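Local coordinates for 378aa long hypothetical citrate synthase (Sulfolobus tokodaii, PDB 1VGM), which is of unknown function but belongs to the citrate synthase family, a largely helical protein that assembles as two chains, at residues P110-A115 / E349-Q354; Y153-L158 / G163-Q168. All coordinates share one frame; numbering follows the deposited sequence.

In the fold
Interactions 1 and 2 join helices to loops in different parts of this mainly helical chain; their centres lie 33 Å apart and their nearest atoms about 16 Å apart. Interaction 1 is a surface contact that brings together residues more than 230 positions apart, the loop between helices 93-108 and 117-139 and the end of helix 331-353. Interaction 2 is local and partly buried: helix 153-162 meets the loop that leads straight from it into helix 168-180. Helices 117-139 and 331-353 link the two places, since both also pack on side chains of helix 153-162. Interaction 1 relies on an indole face and a probable water bridge, interaction 2 on a proline ring and a direct salt bridge.

Interaction 1: P110-A115 / E349-Q354; sequences PKWNRA and EYVEEQ
Val351 lies over one face of the Trp112 indole, at the surface where the C-terminal end of helix 331-353 meets the loop between helices 93-108 and 117-139. Its CG2 is 3.6 Å from the centroid of the six-membered ring and only 16° off the ring normal, a CH-pi contact made on the benzo part of the indole. The methyl sits toward the rim, with Trp112 CH2 the closest ring atom at 3.5 Å from Val351 CG2. Val351 CG1 lies further out, by the CD2-CE3 side of the ring, 3.8 Å from Trp112 CE3. With CG1 anti to the backbone N (chi1 174°) and CG2 anti to the carbonyl carbon, both methyls can rest against the indole. Trp112 also packs on Met203 and Cys206 of helix 203-214, and its NE1 bonds to the carbonyl O of Ser201.

One helix position on, Glu352 reaches the loop with an extended chain. Its OE2 stops 3.4 Å from Arg114 CA and 3.6 Å from Arg114 CB, so the carboxylate meets the carbon base of the arginine and not its guanidinium. A water is placed to bridge the gap, 2.7 Å from both Arg114 O and Glu352 OE2, and Asn117 ND2 gives that same carboxylate oxygen a further bond. The helix end is therefore joined to the loop by an apolar face and a carboxylate probably bridged by water, with any attraction between Arg114 and Glu352 probably acting at longer range.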
loop_
_atom_site.group_PDB
_atom_site.type_symbol
_atom_site.label_atom_id
_atom_site.label_comp_id
_atom_site.label_asym_id
_atom_site.label_seq_id
_atom_site.Cartn_x
_atom_site.Cartn_y
_atom_site.Cartn_z
ATOM N N PRO A 110 6.729 -13.445 5.859
ATOM C CA PRO A 110 7.625 -14.289 5.060
ATOM C C PRO A 110 8.823 -13.527 4.502
ATOM O O PRO A 110 8.701 -12.374 4.087
ATOM C CB PRO A 110 6.721 -14.816 3.954
ATOM C CG PRO A 110 5.735 -13.697 3.744
ATOM C CD PRO A 110 5.484 -13.128 5.137
ATOM N N LYS A 111 9.978 -14.187 4.491
ATOM C CA LYS A 111 11.159 -13.667 3.815
ATOM C C LYS A 111 11.089 -13.960 2.324
ATOM O O LYS A 111 10.570 -15.002 1.911
ATOM C CB LYS A 111 12.424 -14.306 4.387
ATOM C CG LYS A 111 12.743 -13.908 5.818
ATOM C CD LYS A 111 14.017 -14.603 6.276
ATOM C CE LYS A 111 14.236 -14.473 7.773
ATOM N NZ LYS A 111 15.503 -15.154 8.168
ATOM N N TRP A 112 11.622 -13.048 1.521
ATOM C CA TRP A 112 11.861 -13.336 0.116
ATOM C C TRP A 112 12.991 -14.351 -0.050
ATOM O O TRP A 112 14.039 -14.253 0.598
ATOM C CB TRP A 112 12.217 -12.055 -0.635
ATOM C CG TRP A 112 11.075 -11.078 -0.759
ATOM C CD1 TRP A 112 10.762 -10.067 0.104
ATOM C CD2 TRP A 112 10.129 -10.998 -1.837
ATOM N NE1 TRP A 112 9.679 -9.354 -0.375
ATOM C CE2 TRP A 112 9.275 -9.904 -1.565
ATOM C CE3 TRP A 112 9.942 -11.726 -3.022
ATOM C CZ2 TRP A 112 8.249 -9.518 -2.440
ATOM C CZ3 TRP A 112 8.918 -11.341 -3.893
ATOM C CH2 TRP A 112 8.088 -10.245 -3.595
ATOM N N ASN A 113 12.776 -15.318 -0.934
ATOM C CA ASN A 113 13.716 -16.421 -1.129
ATOM C C ASN A 113 13.345 -17.094 -2.442
ATOM O O ASN A 113 12.249 -17.634 -2.579
ATOM C CB ASN A 113 13.589 -17.428 0.023
ATOM C CG ASN A 113 14.599 -18.545 -0.069
ATOM O OD1 ASN A 113 14.834 -19.099 -1.146
ATOM N ND2 ASN A 113 15.205 -18.891 1.063
ATOM N N ARG A 114 14.237 -17.053 -3.418
ATOM C CA ARG A 114 13.865 -17.516 -4.744
ATOM C C ARG A 114 13.612 -19.025 -4.771
ATOM O O ARG A 114 13.025 -19.547 -5.720
ATOM C CB ARG A 114 14.942 -17.135 -5.761
ATOM C CG ARG A 114 16.324 -17.666 -5.455
ATOM C CD ARG A 114 17.352 -17.061 -6.406
ATOM N NE ARG A 114 17.110 -17.442 -7.794
ATOM C CZ ARG A 114 17.151 -18.691 -8.249
ATOM N NH1 ARG A 114 16.941 -18.936 -9.537
ATOM N NH2 ARG A 114 17.402 -19.698 -7.421
ATOM N N ALA A 115 14.031 -19.726 -3.722
ATOM C CA ALA A 115 13.709 -21.146 -3.604
ATOM C C ALA A 115 12.283 -21.386 -3.109
ATOM O O ALA A 115 11.753 -22.480 -3.276
ATOM C CB ALA A 115 14.705 -21.845 -2.674
ATOM N N GLU A 349 8.599 -11.324 -10.342
ATOM C CA GLU A 349 9.411 -10.887 -11.477
ATOM C C GLU A 349 10.289 -9.720 -11.068
ATOM O O GLU A 349 11.500 -9.731 -11.297
ATOM C CB GLU A 349 8.521 -10.454 -12.645
ATOM C CG GLU A 349 8.244 -11.542 -13.659
ATOM C CD GLU A 349 7.482 -11.036 -14.870
ATOM O OE1 GLU A 349 7.541 -11.711 -15.921
ATOM O OE2 GLU A 349 6.824 -9.976 -14.775
ATOM N N TYR A 350 9.671 -8.709 -10.465
ATOM C CA TYR A 350 10.398 -7.505 -10.082
ATOM C C TYR A 350 11.534 -7.826 -9.118
ATOM O O TYR A 350 12.679 -7.428 -9.342
ATOM C CB TYR A 350 9.468 -6.481 -9.430
ATOM C CG TYR A 350 10.098 -5.106 -9.339
ATOM C CD1 TYR A 350 10.204 -4.295 -10.468
ATOM C CD2 TYR A 350 10.602 -4.620 -8.133
ATOM C CE1 TYR A 350 10.794 -3.029 -10.404
ATOM C CE2 TYR A 350 11.199 -3.352 -8.056
ATOM C CZ TYR A 350 11.289 -2.565 -9.200
ATOM O OH TYR A 350 11.884 -1.322 -9.156
ATOM N N VAL A 351 11.215 -8.537 -8.039
ATOM C CA VAL A 351 12.202 -8.770 -6.996
ATOM C C VAL A 351 13.298 -9.705 -7.500
ATOM O O VAL A 351 14.479 -9.438 -7.303
ATOM C CB VAL A 351 11.561 -9.364 -5.717
ATOM C CG1 VAL A 351 12.644 -9.735 -4.714
ATOM C CG2 VAL A 351 10.622 -8.358 -5.102
ATOM N N GLU A 352 12.921 -10.789 -8.172
ATOM C CA GLU A 352 13.928 -11.774 -8.582
ATOM C C GLU A 352 14.758 -11.364 -9.792
ATOM O O GLU A 352 15.932 -11.750 -9.903
ATOM C CB GLU A 352 13.278 -13.123 -8.850
ATOM C CG GLU A 352 12.623 -13.713 -7.618
ATOM C CD GLU A 352 12.146 -15.128 -7.852
ATOM O OE1 GLU A 352 12.161 -15.562 -9.019
ATOM O OE2 GLU A 352 11.761 -15.798 -6.871
ATOM N N GLU A 353 14.173 -10.574 -10.686
ATOM C CA GLU A 353 14.823 -10.321 -11.971
ATOM C C GLU A 353 15.100 -8.859 -12.327
ATOM O O GLU A 353 15.901 -8.586 -13.233
ATOM C CB GLU A 353 14.007 -10.952 -13.091
ATOM C CG GLU A 353 13.928 -12.480 -13.060
ATOM C CD GLU A 353 13.052 -13.046 -14.181
ATOM O OE1 GLU A 353 13.335 -12.752 -15.363
ATOM O OE2 GLU A 353 12.083 -13.784 -13.887
ATOM N N GLN A 354 14.439 -7.916 -11.657
ATOM C CA GLN A 354 14.542 -6.518 -12.058
ATOM C C GLN A 354 14.673 -5.533 -10.900
ATOM O O GLN A 354 14.281 -4.371 -11.039
ATOM C CB GLN A 354 13.322 -6.104 -12.873
ATOM C CG GLN A 354 13.000 -6.972 -14.057
ATOM C CD GLN A 354 11.721 -6.540 -14.741
ATOM O OE1 GLN A 354 11.647 -5.452 -15.315
ATOM N NE2 GLN A 354 10.700 -7.392 -14.680
HETATM O O HOH W 1 10.981 -18.351 -7.115
#

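Interaction 2: Y153-L158 / G163-Q168; sequences YAESFL and GKKPTQ
The Glu155 carboxylate is the flat group of this contact, and Lys165 NZ donates to its OE2 at 2.7 Å from the syn side, 29° out of the carboxylate plane, forming a salt bridge. Glu155 runs out extended with CG anti to its amide nitrogen (chi1 178°), and the lysine chain bends at its last torsion (chi4 54°) to bring the ammonium onto that oxygen. Beside this pair the puckered Pro166 ring is set against the helix by its CB and CG: Pro166 CG meets Glu155 CG at 3.7 Å, the two side chains crossing at about a right angle, while Pro166 CB lies 3.8 Å from Leu158 CD1. The ring thus sits against two side chains one helical turn apart, and Ile171 of the next helix touches it too.

Earlier in the loop, a water bridges the backbones, bonding to Lys164 O at 2.7 Å and more weakly to Leu158 O. Gly163, with positive phi, is where the chain leaves helical geometry, and Thr167 takes the N-cap position of helix 168-180, its side chain capping a backbone N. Together they make a short helix-loop-helix connection, folded back onto the helix it leaves, within the mainly helical citrate synthase-type fold.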
loop_
_atom_site.group_PDB
_atom_site.type_symbol
_atom_site.label_atom_id
_atom_site.label_comp_id
_atom_site.label_asym_id
_atom_site.label_seq_id
_atom_site.Cartn_x
_atom_site.Cartn_y
_atom_site.Cartn_z
ATOM N N TYR A 153 -10.000 -25.340 -6.835
ATOM C CA TYR A 153 -9.920 -24.117 -6.055
ATOM C C TYR A 153 -11.261 -23.393 -6.097
ATOM O O TYR A 153 -11.793 -22.981 -5.059
ATOM C CB TYR A 153 -8.805 -23.225 -6.619
ATOM C CG TYR A 153 -8.629 -21.885 -5.924
ATOM C CD1 TYR A 153 -9.270 -20.738 -6.403
ATOM C CD2 TYR A 153 -7.782 -21.753 -4.823
ATOM C CE1 TYR A 153 -9.061 -19.494 -5.811
ATOM C CE2 TYR A 153 -7.569 -20.518 -4.221
ATOM C CZ TYR A 153 -8.205 -19.393 -4.720
ATOM O OH TYR A 153 -7.961 -18.166 -4.155
ATOM N N ALA A 154 -11.817 -23.250 -7.297
ATOM C CA ALA A 154 -13.106 -22.569 -7.456
ATOM C C ALA A 154 -14.199 -23.248 -6.626
ATOM O O ALA A 154 -15.053 -22.582 -6.046
ATOM C CB ALA A 154 -13.509 -22.541 -8.931
ATOM N N GLU A 155 -14.180 -24.575 -6.569
ATOM C CA GLU A 155 -15.192 -25.278 -5.802
ATOM C C GLU A 155 -14.984 -25.004 -4.323
ATOM O O GLU A 155 -15.922 -24.647 -3.614
ATOM C CB GLU A 155 -15.144 -26.789 -6.056
ATOM C CG GLU A 155 -16.163 -27.545 -5.218
ATOM C CD GLU A 155 -16.246 -29.018 -5.554
ATOM O OE1 GLU A 155 -15.602 -29.450 -6.530
ATOM O OE2 GLU A 155 -16.961 -29.743 -4.833
ATOM N N SER A 156 -13.751 -25.164 -3.861
ATOM C CA SER A 156 -13.445 -24.923 -2.458
ATOM C C SER A 156 -13.842 -23.520 -2.009
ATOM O O SER A 156 -14.355 -23.343 -0.900
ATOM C CB SER A 156 -11.957 -25.149 -2.193
ATOM O OG SER A 156 -11.650 -26.529 -2.280
ATOM N N PHE A 157 -13.608 -22.522 -2.862
ATOM C CA PHE A 157 -13.975 -21.155 -2.516
ATOM C C PHE A 157 -15.499 -21.039 -2.438
ATOM O O PHE A 157 -16.040 -20.500 -1.470
ATOM C CB PHE A 157 -13.418 -20.164 -3.548
ATOM C CG PHE A 157 -13.943 -18.766 -3.395
ATOM C CD1 PHE A 157 -13.712 -18.046 -2.223
ATOM C CD2 PHE A 157 -14.701 -18.183 -4.406
ATOM C CE1 PHE A 157 -14.218 -16.753 -2.066
ATOM C CE2 PHE A 157 -15.214 -16.887 -4.266
ATOM C CZ PHE A 157 -14.981 -16.172 -3.090
ATOM N N LEU A 158 -16.188 -21.558 -3.453
ATOM C CA LEU A 158 -17.636 -21.415 -3.533
ATOM C C LEU A 158 -18.330 -22.128 -2.378
ATOM O O LEU A 158 -19.321 -21.626 -1.848
ATOM C CB LEU A 158 -18.166 -21.972 -4.858
ATOM C CG LEU A 158 -17.831 -21.142 -6.104
ATOM C CD1 LEU A 158 -18.405 -21.817 -7.336
ATOM C CD2 LEU A 158 -18.385 -19.738 -5.962
ATOM N N GLY A 163 -21.624 -22.321 1.777
ATOM C CA GLY A 163 -21.905 -23.386 2.719
ATOM C C GLY A 163 -22.692 -24.527 2.112
ATOM O O GLY A 163 -23.458 -25.199 2.796
ATOM N N LYS A 164 -22.478 -24.757 0.827
ATOM C CA LYS A 164 -23.320 -25.606 0.010
ATOM C C LYS A 164 -22.443 -26.099 -1.133
ATOM O O LYS A 164 -21.545 -25.374 -1.588
ATOM C CB LYS A 164 -24.472 -24.775 -0.561
ATOM C CG LYS A 164 -25.651 -25.556 -1.099
ATOM C CD LYS A 164 -26.762 -24.649 -1.619
ATOM C CE LYS A 164 -26.219 -23.353 -2.218
ATOM N NZ LYS A 164 -27.300 -22.463 -2.737
ATOM N N LYS A 165 -22.685 -27.312 -1.622
ATOM C CA LYS A 165 -21.912 -27.763 -2.768
ATOM C C LYS A 165 -22.328 -26.988 -4.010
ATOM O O LYS A 165 -23.504 -26.947 -4.356
ATOM C CB LYS A 165 -22.101 -29.261 -3.024
ATOM C CG LYS A 165 -20.999 -29.836 -3.932
ATOM C CD LYS A 165 -21.372 -31.157 -4.587
ATOM C CE LYS A 165 -20.300 -31.571 -5.591
ATOM N NZ LYS A 165 -18.945 -31.594 -4.964
ATOM N N PRO A 166 -21.366 -26.350 -4.695
ATOM C CA PRO A 166 -21.720 -25.623 -5.920
ATOM C C PRO A 166 -22.096 -26.578 -7.057
ATOM O O PRO A 166 -21.686 -27.736 -7.060
ATOM C CB PRO A 166 -20.459 -24.818 -6.229
ATOM C CG PRO A 166 -19.356 -25.636 -5.633
ATOM C CD PRO A 166 -19.941 -26.180 -4.354
ATOM N N THR A 167 -22.879 -26.094 -8.015
ATOM C CA THR A 167 -23.142 -26.861 -9.229
ATOM C C THR A 167 -21.927 -26.802 -10.142
ATOM O O THR A 167 -21.063 -25.944 -9.982
ATOM C CB THR A 167 -24.389 -26.321 -9.977
ATOM O OG1 THR A 167 -24.109 -25.031 -10.533
ATOM C CG2 THR A 167 -25.577 -26.199 -9.009
ATOM N N GLN A 168 -21.848 -27.726 -11.092
ATOM C CA GLN A 168 -20.715 -27.758 -12.006
ATOM C C GLN A 168 -20.650 -26.483 -12.848
ATOM O O GLN A 168 -19.567 -25.999 -13.160
ATOM C CB GLN A 168 -20.805 -28.991 -12.914
ATOM C CG GLN A 168 -20.442 -30.300 -12.216
ATOM C CD GLN A 168 -19.080 -30.240 -11.531
ATOM O OE1 GLN A 168 -18.987 -30.184 -10.300
ATOM N NE2 GLN A 168 -18.018 -30.251 -12.330
HETATM O O HOH W 2 -21.562 -23.247 -3.239
#